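Long-range contact in acyl-coenzyme A oxidase 3 (PDB 5YS9), which oxidises acyl-CoA thioesters to (2E)-enoyl-CoAs in peroxisomal fatty acid beta-oxidation, using FAD and passing electrons to oxygen to give hydrogen peroxide: residues A[59-71]-A[636-648]. Sequence-based numbering, arbitrary orientation.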
loop_
_atom_site.group_PDB
_atom_site.type_symbol
_atom_site.label_atom_id
_atom_site.label_comp_id
_atom_site.label_asym_id
_atom_site.label_seq_id
_atom_site.Cartn_x
_atom_site.Cartn_y
_atom_site.Cartn_z
ATOM N N MET A 59 17.759 -21.295 -9.069
ATOM C CA MET A 59 18.060 -19.893 -8.849
ATOM C C MET A 59 19.281 -19.459 -9.630
ATOM O O MET A 59 19.293 -18.413 -10.238
ATOM C CB MET A 59 18.275 -19.625 -7.363
ATOM C CG MET A 59 17.013 -19.264 -6.606
ATOM S SD MET A 59 17.169 -19.365 -4.824
ATOM C CE MET A 59 16.895 -17.666 -4.400
ATOM N N THR A 60 20.308 -20.290 -9.611
ATOM C CA THR A 60 21.521 -20.027 -10.366
ATOM C C THR A 60 21.320 -20.053 -11.884
ATOM O O THR A 60 21.951 -19.311 -12.594
ATOM C CB THR A 60 22.788 -20.754 -9.834
ATOM O OG1 THR A 60 23.468 -21.413 -10.896
ATOM C CG2 THR A 60 22.467 -21.736 -8.785
ATOM N N GLU A 61 20.435 -20.910 -12.362
ATOM C CA GLU A 61 20.080 -20.949 -13.771
ATOM C C GLU A 61 19.401 -19.676 -14.238
ATOM O O GLU A 61 19.614 -19.219 -15.338
ATOM C CB GLU A 61 19.187 -22.141 -14.067
ATOM C CG GLU A 61 19.942 -23.402 -14.412
ATOM C CD GLU A 61 19.127 -24.653 -14.223
ATOM O OE1 GLU A 61 17.909 -24.555 -14.070
ATOM O OE2 GLU A 61 19.709 -25.737 -14.234
ATOM N N LEU A 62 18.544 -19.133 -13.398
ATOM C CA LEU A 62 17.859 -17.896 -13.702
ATOM C C LEU A 62 18.741 -16.665 -13.693
ATOM O O LEU A 62 18.724 -15.861 -14.603
ATOM C CB LEU A 62 16.734 -17.684 -12.691
ATOM C CG LEU A 62 15.537 -18.625 -12.720
ATOM C CD1 LEU A 62 14.811 -18.622 -11.394
ATOM C CD2 LEU A 62 14.591 -18.245 -13.827
ATOM N N GLU A 63 19.529 -16.544 -12.647
ATOM C CA GLU A 63 20.344 -15.368 -12.431
ATOM C C GLU A 63 21.456 -15.198 -13.445
ATOM O O GLU A 63 21.830 -14.101 -13.795
ATOM C CB GLU A 63 20.815 -15.293 -10.993
ATOM C CG GLU A 63 22.098 -16.006 -10.699
ATOM C CD GLU A 63 22.420 -15.956 -9.238
ATOM O OE1 GLU A 63 23.417 -15.315 -8.885
ATOM O OE2 GLU A 63 21.675 -16.534 -8.444
ATOM N N ARG A 64 22.007 -16.322 -13.858
ATOM C CA ARG A 64 23.068 -16.370 -14.829
ATOM C C ARG A 64 22.615 -16.029 -16.232
ATOM O O ARG A 64 23.422 -15.686 -17.066
ATOM C CB ARG A 64 23.759 -17.722 -14.787
ATOM C CG ARG A 64 24.723 -17.877 -13.631
ATOM C CD ARG A 64 25.429 -19.205 -13.707
ATOM N NE ARG A 64 26.475 -19.352 -12.716
ATOM C CZ ARG A 64 27.225 -20.431 -12.598
ATOM N NH1 ARG A 64 27.036 -21.444 -13.407
ATOM N NH2 ARG A 64 28.157 -20.498 -11.671
ATOM N N ASP A 65 21.324 -16.155 -16.498
ATOM C CA ASP A 65 20.821 -15.959 -17.840
ATOM C C ASP A 65 20.854 -14.493 -18.247
ATOM O O ASP A 65 20.217 -13.651 -17.644
ATOM C CB ASP A 65 19.401 -16.478 -17.907
ATOM C CG ASP A 65 18.971 -16.811 -19.291
ATOM O OD1 ASP A 65 19.330 -16.081 -20.214
ATOM O OD2 ASP A 65 18.268 -17.806 -19.461
ATOM N N PRO A 66 21.617 -14.173 -19.279
ATOM C CA PRO A 66 21.823 -12.779 -19.661
ATOM C C PRO A 66 20.555 -12.064 -20.102
ATOM O O PRO A 66 20.377 -10.912 -19.771
ATOM C CB PRO A 66 22.820 -12.881 -20.813
ATOM C CG PRO A 66 23.495 -14.172 -20.600
ATOM C CD PRO A 66 22.412 -15.070 -20.122
ATOM N N VAL A 67 19.694 -12.731 -20.846
ATOM C CA VAL A 67 18.452 -12.129 -21.277
ATOM C C VAL A 67 17.512 -11.833 -20.106
ATOM O O VAL A 67 16.801 -10.857 -20.119
ATOM C CB VAL A 67 17.823 -12.874 -22.475
ATOM C CG1 VAL A 67 18.195 -14.332 -22.469
ATOM C CG2 VAL A 67 16.331 -12.657 -22.571
ATOM N N LEU A 68 17.516 -12.691 -19.106
ATOM C CA LEU A 68 16.735 -12.499 -17.886
ATOM C C LEU A 68 17.100 -11.342 -16.949
ATOM O O LEU A 68 16.285 -10.935 -16.159
ATOM C CB LEU A 68 16.639 -13.793 -17.093
ATOM C CG LEU A 68 16.044 -14.972 -17.847
ATOM C CD1 LEU A 68 15.770 -16.123 -16.904
ATOM C CD2 LEU A 68 14.801 -14.578 -18.604
ATOM N N ASN A 69 18.275 -10.772 -17.098
ATOM C CA ASN A 69 18.809 -9.882 -16.097
ATOM C C ASN A 69 17.852 -8.741 -15.761
ATOM O O ASN A 69 17.379 -8.036 -16.625
ATOM C CB ASN A 69 20.118 -9.347 -16.656
ATOM C CG ASN A 69 20.798 -8.373 -15.751
ATOM O OD1 ASN A 69 21.358 -8.741 -14.748
ATOM N ND2 ASN A 69 20.784 -7.122 -16.130
ATOM N N VAL A 70 17.605 -8.552 -14.475
ATOM C CA VAL A 70 16.622 -7.607 -14.003
ATOM C C VAL A 70 17.263 -6.311 -13.579
ATOM O O VAL A 70 16.565 -5.335 -13.361
ATOM C CB VAL A 70 15.750 -8.201 -12.878
ATOM C CG1 VAL A 70 14.887 -9.310 -13.459
ATOM C CG2 VAL A 70 16.591 -8.701 -11.706
ATOM N N SER A 71 18.584 -6.271 -13.530
ATOM C CA SER A 71 19.298 -5.094 -12.991
ATOM C C SER A 71 18.781 -3.690 -13.491
ATOM O O SER A 71 18.712 -2.748 -12.715
ATOM C CB SER A 71 20.780 -5.243 -13.236
ATOM O OG SER A 71 21.348 -3.949 -13.314
ATOM N N ALA A 636 19.405 -17.292 5.856
ATOM C CA ALA A 636 18.776 -18.606 5.596
ATOM C C ALA A 636 17.928 -18.718 4.312
ATOM O O ALA A 636 17.804 -19.847 3.743
ATOM C CB ALA A 636 17.966 -19.073 6.785
ATOM N N PHE A 637 17.381 -17.583 3.836
ATOM C CA PHE A 637 16.629 -17.574 2.562
ATOM C C PHE A 637 17.514 -17.868 1.344
ATOM O O PHE A 637 17.014 -18.286 0.323
ATOM C CB PHE A 637 15.957 -16.255 2.326
ATOM C CG PHE A 637 15.010 -15.825 3.411
ATOM C CD1 PHE A 637 13.922 -16.618 3.780
ATOM C CD2 PHE A 637 15.142 -14.565 3.996
ATOM C CE1 PHE A 637 13.021 -16.165 4.765
ATOM C CE2 PHE A 637 14.239 -14.102 4.962
ATOM C CZ PHE A 637 13.187 -14.907 5.360
ATOM N N GLY A 638 18.821 -17.626 1.440
ATOM C CA GLY A 638 19.765 -17.944 0.364
ATOM C C GLY A 638 19.599 -17.139 -0.915
ATOM O O GLY A 638 19.765 -17.655 -2.007
ATOM N N LEU A 639 19.271 -15.872 -0.776
ATOM C CA LEU A 639 19.059 -15.002 -1.918
ATOM C C LEU A 639 20.381 -14.365 -2.301
ATOM O O LEU A 639 21.013 -13.761 -1.471
ATOM C CB LEU A 639 18.048 -13.909 -1.561
ATOM C CG LEU A 639 16.618 -14.384 -1.205
ATOM C CD1 LEU A 639 15.774 -13.242 -0.707
ATOM C CD2 LEU A 639 15.958 -15.083 -2.399
ATOM N N SER A 640 20.781 -14.494 -3.559
ATOM C CA SER A 640 21.922 -13.765 -4.071
ATOM C C SER A 640 21.511 -12.310 -4.326
ATOM O O SER A 640 20.314 -11.951 -4.316
ATOM C CB SER A 640 22.447 -14.391 -5.369
ATOM O OG SER A 640 21.468 -14.296 -6.397
ATOM N N ASP A 641 22.522 -11.479 -4.566
ATOM C CA ASP A 641 22.283 -10.098 -4.753
ATOM C C ASP A 641 21.390 -9.886 -6.003
ATOM O O ASP A 641 20.633 -8.924 -6.088
ATOM C CB ASP A 641 23.601 -9.365 -4.899
ATOM C CG ASP A 641 24.353 -9.193 -3.590
ATOM O OD1 ASP A 641 23.769 -9.409 -2.518
ATOM O OD2 ASP A 641 25.546 -8.775 -3.659
ATOM N N TRP A 642 21.458 -10.797 -6.961
ATOM C CA TRP A 642 20.635 -10.684 -8.150
ATOM C C TRP A 642 19.147 -10.761 -7.800
ATOM O O TRP A 642 18.369 -9.988 -8.379
ATOM C CB TRP A 642 21.036 -11.751 -9.134
ATOM C CG TRP A 642 20.424 -11.680 -10.526
ATOM C CD1 TRP A 642 20.955 -11.061 -11.624
ATOM C CD2 TRP A 642 19.189 -12.300 -10.965
ATOM N NE1 TRP A 642 20.138 -11.250 -12.682
ATOM C CE2 TRP A 642 19.052 -12.011 -12.319
ATOM C CE3 TRP A 642 18.196 -13.053 -10.328
ATOM C CZ2 TRP A 642 17.953 -12.438 -13.075
ATOM C CZ3 TRP A 642 17.090 -13.513 -11.087
ATOM C CH2 TRP A 642 16.996 -13.208 -12.448
ATOM N N PHE A 643 18.769 -11.645 -6.844
ATOM C CA PHE A 643 17.342 -11.810 -6.388
ATOM C C PHE A 643 16.876 -10.698 -5.467
ATOM O O PHE A 643 15.674 -10.340 -5.440
ATOM C CB PHE A 643 17.068 -13.176 -5.708
ATOM C CG PHE A 643 16.943 -14.305 -6.672
ATOM C CD1 PHE A 643 15.739 -14.593 -7.260
ATOM C CD2 PHE A 643 18.050 -15.029 -7.055
ATOM C CE1 PHE A 643 15.630 -15.620 -8.209
ATOM C CE2 PHE A 643 17.955 -16.059 -7.980
ATOM C CZ PHE A 643 16.745 -16.355 -8.557
ATOM N N ILE A 644 17.816 -10.185 -4.693
ATOM C CA ILE A 644 17.585 -9.055 -3.834
ATOM C C ILE A 644 17.273 -7.823 -4.652
ATOM O O ILE A 644 16.371 -7.084 -4.333
ATOM C CB ILE A 644 18.827 -8.809 -2.956
ATOM C CG1 ILE A 644 18.996 -9.955 -1.964
ATOM C CG2 ILE A 644 18.754 -7.475 -2.239
ATOM C CD1 ILE A 644 18.054 -9.895 -0.799
ATOM N N ASN A 645 18.064 -7.603 -5.692
ATOM C CA ASN A 645 17.836 -6.559 -6.672
ATOM C C ASN A 645 17.612 -5.199 -6.039
ATOM O O ASN A 645 16.766 -4.444 -6.477
ATOM C CB ASN A 645 16.713 -6.920 -7.635
ATOM C CG ASN A 645 16.842 -6.225 -8.976
ATOM O OD1 ASN A 645 15.907 -6.179 -9.735
ATOM N ND2 ASN A 645 18.001 -5.688 -9.261
ATOM N N ALA A 646 18.350 -4.922 -4.978
ATOM C CA ALA A 646 18.328 -3.630 -4.333
ATOM C C ALA A 646 19.688 -3.389 -3.711
ATOM O O ALA A 646 20.178 -4.238 -2.997
ATOM C CB ALA A 646 17.237 -3.590 -3.290
ATOM N N PRO A 647 20.282 -2.229 -3.920
ATOM C CA PRO A 647 21.627 -1.959 -3.414
ATOM C C PRO A 647 21.762 -1.985 -1.902
ATOM O O PRO A 647 22.752 -2.456 -1.394
ATOM C CB PRO A 647 21.924 -0.555 -3.921
ATOM C CG PRO A 647 20.735 -0.105 -4.661
ATOM C CD PRO A 647 19.895 -1.287 -4.966
ATOM N N ILE A 648 20.783 -1.455 -1.200
ATOM C CA ILE A 648 20.810 -1.403 0.249
ATOM C C ILE A 648 20.648 -2.781 0.895
ATOM O O ILE A 648 20.950 -2.963 2.052
ATOM C CB ILE A 648 19.821 -0.356 0.803
ATOM C CG1 ILE A 648 18.383 -0.727 0.481
ATOM C CG2 ILE A 648 20.146 1.019 0.248
ATOM C CD1 ILE A 648 17.371 0.179 1.124
#
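The indole of Trp642 lies flat against the backbone of Glu63, near the C-terminal end of helix 49-63. Glu63 CA sits 3.5 Å from the centroid of the six-membered ring, 10° off the ring normal, in a CH-pi contact. Glu63 CB rests beside it, over CD2 and CE3. Val70 CG2 approaches the opposite face, nearer the rim, so the ring is held between the helix and the chain that follows it. CG of Trp642 is anti to the backbone N (chi1 -172°), which carries the indole out from helix 641-644 into this slot. Near the ring plane, NE1 of Trp642 gives a weak hydrogen bond to Asn69 OD1 (3.5 Å, 139° at the hydrogen). With an alanine here in place of Trp642, the space between Glu63 and Val70 is likely to be left unfilled, and Asn69 OD1 would lose this donor.

The Glu63 carboxylate goes on past the ring to Ser640. Ser640, the N-cap residue of helix 641-644, donates from OG to Glu63 OE2 at 3.0 Å, meeting the carboxylate from above its plane. Glu63 OE2 also lies at the edge of the Phe643 ring, near its plane, closest to CE2. Met59 bends at its SD end and brings CE over the Phe643 face, 4.0 Å from the centroid. Its SD lies farther off above the same face, a Met-aromatic contact. Trp642 CE3 covers the other face of Phe643. Met59 CE also touches Leu639 CD2 at 3.4 Å, and Leu62 CD1 meets the Phe643 edge.

Val70 CG2 packs on Asn645 OD1 at 3.3 Å. Leu110 of helix 101-111 also packs on Met59 and Leu62. The contact is interdomain packing in the acyl-CoA oxidase fold, joining the N-terminal helical region to the C-terminal one through an aromatic pair on a short helix.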